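Local coordinates for putative tagatose-6-phosphate ketose/aldose isomerase (Escherichia coli, PDB 3C3J), which is of unknown function but belongs to the SIS-domain proteins, carrying two such domains in one chain, at residues E52-A65 with G80-V92. Sequence-based numbering, arbitrary orientation.
Sequences ENLRIILTGAGTSA and GKNFSAVPTTDLV
With chi1 at -165°, Thr59 sets OG1 opposite its own backbone N and turns the hydroxyl to Val86, where it donates a 2.7 Å hydrogen bond from OG1 to Val86 O, in the plane of that carbonyl. The Thr88 side chain crosses that of Thr59 at about a right angle, bringing its CG2 against OG1, and CD1 of Leu91 approaches the hydroxyl as well, so a buried polar group sits among methyls with its proton spent on a main-chain oxygen. Ile56 has CG1 trans to the carbonyl carbon and an extended chi2 of 175°, which carries CD1 over one face of the Phe83 ring; this CH-pi contact places Ile56 CD1 3.6 Å from the ring centroid. Leu58 takes the ring edge instead, its CD1 lying near the ring plane at 3.7 Å from Phe83 CD1. Phe187 also meets Phe83, edge-to-face, while Leu75 and Ala76 of helix 63-79 pack on it.

Strands 55-59 and 82-85 are neighbours in the parallel sheet of a SIS domain, joined by helix 63-79 in a beta-alpha-beta crossover. Their backbones pair through Ile56 N to Asn82 O, Ser84 N to Ile56 O, Leu58 N to Ser84 O (2.8 Å, almost straight at 172°) and Val86 N to Leu58 O. On the sheet face away from Phe83, CG2 of Ile57 packs 4.0 Å from Val86 CB. Beyond the strands, Thr88 N at the start of helix 88-93 donates to Gly60 O over 2.8 Å, from well above the carbonyl plane. Ala61 CB lies against Thr88 OG1 at 3.3 Å, and one water accepts from Gly62 N and hydrogen-bonds to Thr89 OG1. His266 of the second subunit packs on Ala61.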
loop_
_atom_site.group_PDB
_atom_site.type_symbol
_atom_site.label_atom_id
_atom_site.label_comp_id
_atom_site.label_asym_id
_atom_site.label_seq_id
_atom_site.Cartn_x
_atom_site.Cartn_y
_atom_site.Cartn_z
ATOM N N GLU A 52 -5.774 27.087 6.381
ATOM C CA GLU A 52 -6.339 26.514 5.157
ATOM C C GLU A 52 -5.419 25.505 4.461
ATOM O O GLU A 52 -5.857 24.425 4.030
ATOM C CB GLU A 52 -6.663 27.669 4.179
ATOM C CG GLU A 52 -6.814 27.281 2.669
ATOM C CD GLU A 52 -6.217 28.322 1.678
ATOM O OE1 GLU A 52 -6.454 29.554 1.839
ATOM O OE2 GLU A 52 -5.521 27.894 0.715
ATOM N N ASN A 53 -4.151 25.887 4.331
ATOM C CA ASN A 53 -3.192 25.127 3.553
ATOM C C ASN A 53 -2.402 24.065 4.359
ATOM O O ASN A 53 -1.467 23.475 3.830
ATOM C CB ASN A 53 -2.227 26.096 2.857
ATOM C CG ASN A 53 -1.564 27.107 3.833
ATOM O OD1 ASN A 53 -1.996 27.278 4.989
ATOM N ND2 ASN A 53 -0.512 27.803 3.343
ATOM N N LEU A 54 -2.779 23.832 5.618
ATOM C CA LEU A 54 -2.099 22.845 6.457
ATOM C C LEU A 54 -2.174 21.454 5.844
ATOM O O LEU A 54 -3.244 21.012 5.407
ATOM C CB LEU A 54 -2.690 22.816 7.871
ATOM C CG LEU A 54 -2.106 21.825 8.881
ATOM C CD1 LEU A 54 -0.716 22.230 9.286
ATOM C CD2 LEU A 54 -3.051 21.658 10.109
ATOM N N ARG A 55 -1.020 20.788 5.795
ATOM C CA ARG A 55 -0.941 19.337 5.540
ATOM C C ARG A 55 -0.767 18.625 6.877
ATOM O O ARG A 55 -0.002 19.080 7.742
ATOM C CB ARG A 55 0.231 19.005 4.625
ATOM C CG ARG A 55 -0.085 19.079 3.142
ATOM C CD ARG A 55 -0.680 20.395 2.704
ATOM N NE ARG A 55 -1.073 20.358 1.284
ATOM C CZ ARG A 55 -1.809 21.290 0.667
ATOM N NH1 ARG A 55 -2.238 22.366 1.311
ATOM N NH2 ARG A 55 -2.116 21.146 -0.619
ATOM N N ILE A 56 -1.460 17.510 7.050
ATOM C CA ILE A 56 -1.320 16.712 8.257
ATOM C C ILE A 56 -0.872 15.327 7.794
ATOM O O ILE A 56 -1.564 14.681 7.035
ATOM C CB ILE A 56 -2.617 16.608 9.070
ATOM C CG1 ILE A 56 -3.226 17.992 9.388
ATOM C CG2 ILE A 56 -2.377 15.821 10.349
ATOM C CD1 ILE A 56 -4.567 17.908 10.075
ATOM N N ILE A 57 0.300 14.892 8.239
ATOM C CA ILE A 57 0.816 13.586 7.854
ATOM C C ILE A 57 0.860 12.688 9.072
ATOM O O ILE A 57 1.442 13.054 10.089
ATOM C CB ILE A 57 2.204 13.684 7.182
ATOM C CG1 ILE A 57 2.073 14.379 5.837
ATOM C CG2 ILE A 57 2.843 12.279 7.003
ATOM C CD1 ILE A 57 3.392 14.631 5.088
ATOM N N LEU A 58 0.249 11.516 8.968
ATOM C CA LEU A 58 0.364 10.484 9.993
ATOM C C LEU A 58 1.520 9.568 9.597
ATOM O O LEU A 58 1.536 9.018 8.505
ATOM C CB LEU A 58 -0.930 9.671 10.083
ATOM C CG LEU A 58 -2.042 10.238 10.937
ATOM C CD1 LEU A 58 -2.545 11.583 10.399
ATOM C CD2 LEU A 58 -3.171 9.210 11.070
ATOM N N THR A 59 2.490 9.404 10.487
ATOM C CA THR A 59 3.668 8.620 10.159
ATOM C C THR A 59 4.065 7.640 11.273
ATOM O O THR A 59 3.980 7.953 12.467
ATOM C CB THR A 59 4.858 9.548 9.775
ATOM O OG1 THR A 59 5.875 8.776 9.127
ATOM C CG2 THR A 59 5.454 10.291 11.034
ATOM N N GLY A 60 4.482 6.452 10.857
ATOM C CA GLY A 60 5.033 5.429 11.735
ATOM C C GLY A 60 5.742 4.384 10.873
ATOM O O GLY A 60 5.659 4.428 9.629
ATOM N N ALA A 61 6.451 3.462 11.526
ATOM C CA ALA A 61 7.118 2.354 10.849
ATOM C C ALA A 61 6.402 1.051 11.162
ATOM O O ALA A 61 5.865 0.889 12.249
ATOM C CB ALA A 61 8.563 2.262 11.326
ATOM N N GLY A 62 6.408 0.107 10.217
ATOM C CA GLY A 62 5.805 -1.214 10.448
ATOM C C GLY A 62 4.329 -1.094 10.815
ATOM O O GLY A 62 3.569 -0.328 10.188
ATOM N N THR A 63 3.936 -1.834 11.848
ATOM C CA THR A 63 2.583 -1.747 12.419
ATOM C C THR A 63 2.108 -0.315 12.669
ATOM O O THR A 63 0.957 0.004 12.424
ATOM C CB THR A 63 2.512 -2.554 13.728
ATOM O OG1 THR A 63 2.639 -3.954 13.423
ATOM C CG2 THR A 63 1.199 -2.298 14.481
ATOM N N SER A 64 3.004 0.547 13.138
ATOM C CA SER A 64 2.655 1.948 13.419
ATOM C C SER A 64 2.309 2.701 12.152
ATOM O O SER A 64 1.576 3.670 12.222
ATOM C CB SER A 64 3.760 2.673 14.182
ATOM O OG SER A 64 3.894 2.139 15.491
ATOM N N ALA A 65 2.837 2.257 11.007
ATOM C CA ALA A 65 2.479 2.866 9.719
ATOM C C ALA A 65 1.032 2.565 9.361
ATOM O O ALA A 65 0.378 3.353 8.667
ATOM C CB ALA A 65 3.396 2.362 8.604
ATOM N N GLY A 80 -12.646 17.372 6.694
ATOM C CA GLY A 80 -12.357 18.223 5.552
ATOM C C GLY A 80 -10.941 18.806 5.534
ATOM O O GLY A 80 -10.655 19.711 4.761
ATOM N N LYS A 81 -10.049 18.298 6.372
ATOM C CA LYS A 81 -8.667 18.754 6.391
ATOM C C LYS A 81 -7.805 17.792 5.592
ATOM O O LYS A 81 -8.219 16.672 5.269
ATOM C CB LYS A 81 -8.126 18.858 7.812
ATOM C CG LYS A 81 -8.990 19.665 8.801
ATOM C CD LYS A 81 -9.202 21.068 8.341
ATOM C CE LYS A 81 -9.434 22.051 9.523
ATOM N NZ LYS A 81 -10.468 21.542 10.471
ATOM N N ASN A 82 -6.589 18.246 5.307
ATOM C CA ASN A 82 -5.643 17.522 4.457
ATOM C C ASN A 82 -4.848 16.460 5.235
ATOM O O ASN A 82 -3.653 16.624 5.462
ATOM C CB ASN A 82 -4.659 18.524 3.822
ATOM C CG ASN A 82 -5.329 19.541 2.937
ATOM O OD1 ASN A 82 -5.031 20.759 3.006
ATOM N ND2 ASN A 82 -6.214 19.069 2.075
ATOM N N PHE A 83 -5.522 15.383 5.640
ATOM C CA PHE A 83 -4.882 14.251 6.314
ATOM C C PHE A 83 -4.392 13.242 5.286
ATOM O O PHE A 83 -5.127 12.930 4.329
ATOM C CB PHE A 83 -5.877 13.517 7.221
ATOM C CG PHE A 83 -6.133 14.170 8.531
ATOM C CD1 PHE A 83 -5.378 13.829 9.656
ATOM C CD2 PHE A 83 -7.142 15.117 8.657
ATOM C CE1 PHE A 83 -5.613 14.429 10.868
ATOM C CE2 PHE A 83 -7.399 15.713 9.869
ATOM C CZ PHE A 83 -6.628 15.383 10.982
ATOM N N SER A 84 -3.176 12.729 5.491
ATOM C CA SER A 84 -2.630 11.625 4.719
ATOM C C SER A 84 -1.692 10.794 5.604
ATOM O O SER A 84 -1.290 11.243 6.661
ATOM C CB SER A 84 -1.868 12.128 3.497
ATOM O OG SER A 84 -0.728 12.863 3.857
ATOM N N ALA A 85 -1.335 9.609 5.125
ATOM C CA ALA A 85 -0.421 8.721 5.811
ATOM C C ALA A 85 0.827 8.462 4.947
ATOM O O ALA A 85 0.718 8.091 3.766
ATOM C CB ALA A 85 -1.121 7.368 6.108
ATOM N N VAL A 86 2.002 8.622 5.536
ATOM C CA VAL A 86 3.266 8.297 4.862
ATOM C C VAL A 86 4.119 7.615 5.899
ATOM O O VAL A 86 4.410 8.208 6.930
ATOM C CB VAL A 86 4.024 9.569 4.334
ATOM C CG1 VAL A 86 5.307 9.183 3.613
ATOM C CG2 VAL A 86 3.150 10.366 3.397
ATOM N N PRO A 87 4.509 6.369 5.653
ATOM C CA PRO A 87 5.350 5.646 6.610
ATOM C C PRO A 87 6.658 6.369 6.880
ATOM O O PRO A 87 7.197 7.024 5.982
ATOM C CB PRO A 87 5.642 4.322 5.903
ATOM C CG PRO A 87 4.605 4.183 4.855
ATOM C CD PRO A 87 4.142 5.549 4.486
ATOM N N THR A 88 7.165 6.282 8.104
ATOM C CA THR A 88 8.450 6.886 8.417
ATOM C C THR A 88 9.547 6.323 7.544
ATOM O O THR A 88 10.506 7.029 7.247
ATOM C CB THR A 88 8.868 6.735 9.884
ATOM O OG1 THR A 88 8.933 5.346 10.226
ATOM C CG2 THR A 88 7.872 7.469 10.786
ATOM N N THR A 89 9.411 5.064 7.142
ATOM C CA THR A 89 10.404 4.428 6.296
ATOM C C THR A 89 10.488 5.122 4.923
ATOM O O THR A 89 11.584 5.249 4.371
ATOM C CB THR A 89 10.117 2.898 6.196
ATOM O OG1 THR A 89 8.717 2.685 5.973
ATOM C CG2 THR A 89 10.516 2.185 7.509
ATOM N N ASP A 90 9.373 5.635 4.400
ATOM C CA ASP A 90 9.400 6.434 3.150
ATOM C C ASP A 90 9.887 7.872 3.346
ATOM O O ASP A 90 10.579 8.418 2.469
ATOM C CB ASP A 90 8.020 6.484 2.477
ATOM C CG ASP A 90 7.581 5.139 1.933
ATOM O OD1 ASP A 90 8.444 4.273 1.672
ATOM O OD2 ASP A 90 6.352 4.938 1.762
ATOM N N LEU A 91 9.529 8.489 4.469
ATOM C CA LEU A 91 10.026 9.829 4.798
ATOM C C LEU A 91 11.532 9.837 4.903
ATOM O O LEU A 91 12.180 10.757 4.395
ATOM C CB LEU A 91 9.400 10.366 6.090
ATOM C CG LEU A 91 7.914 10.739 6.030
ATOM C CD1 LEU A 91 7.417 11.353 7.394
ATOM C CD2 LEU A 91 7.624 11.638 4.829
ATOM N N VAL A 92 12.107 8.797 5.503
ATOM C CA VAL A 92 13.540 8.763 5.756
ATOM C C VAL A 92 14.341 8.514 4.462
ATOM O O VAL A 92 15.393 9.117 4.264
ATOM C CB VAL A 92 13.916 7.729 6.854
ATOM C CG1 VAL A 92 15.421 7.559 6.932
ATOM C CG2 VAL A 92 13.369 8.139 8.217
HETATM O O HOH W 1 -5.763 20.909 6.288
HETATM O O HOH W 2 7.014 0.848 7.382
#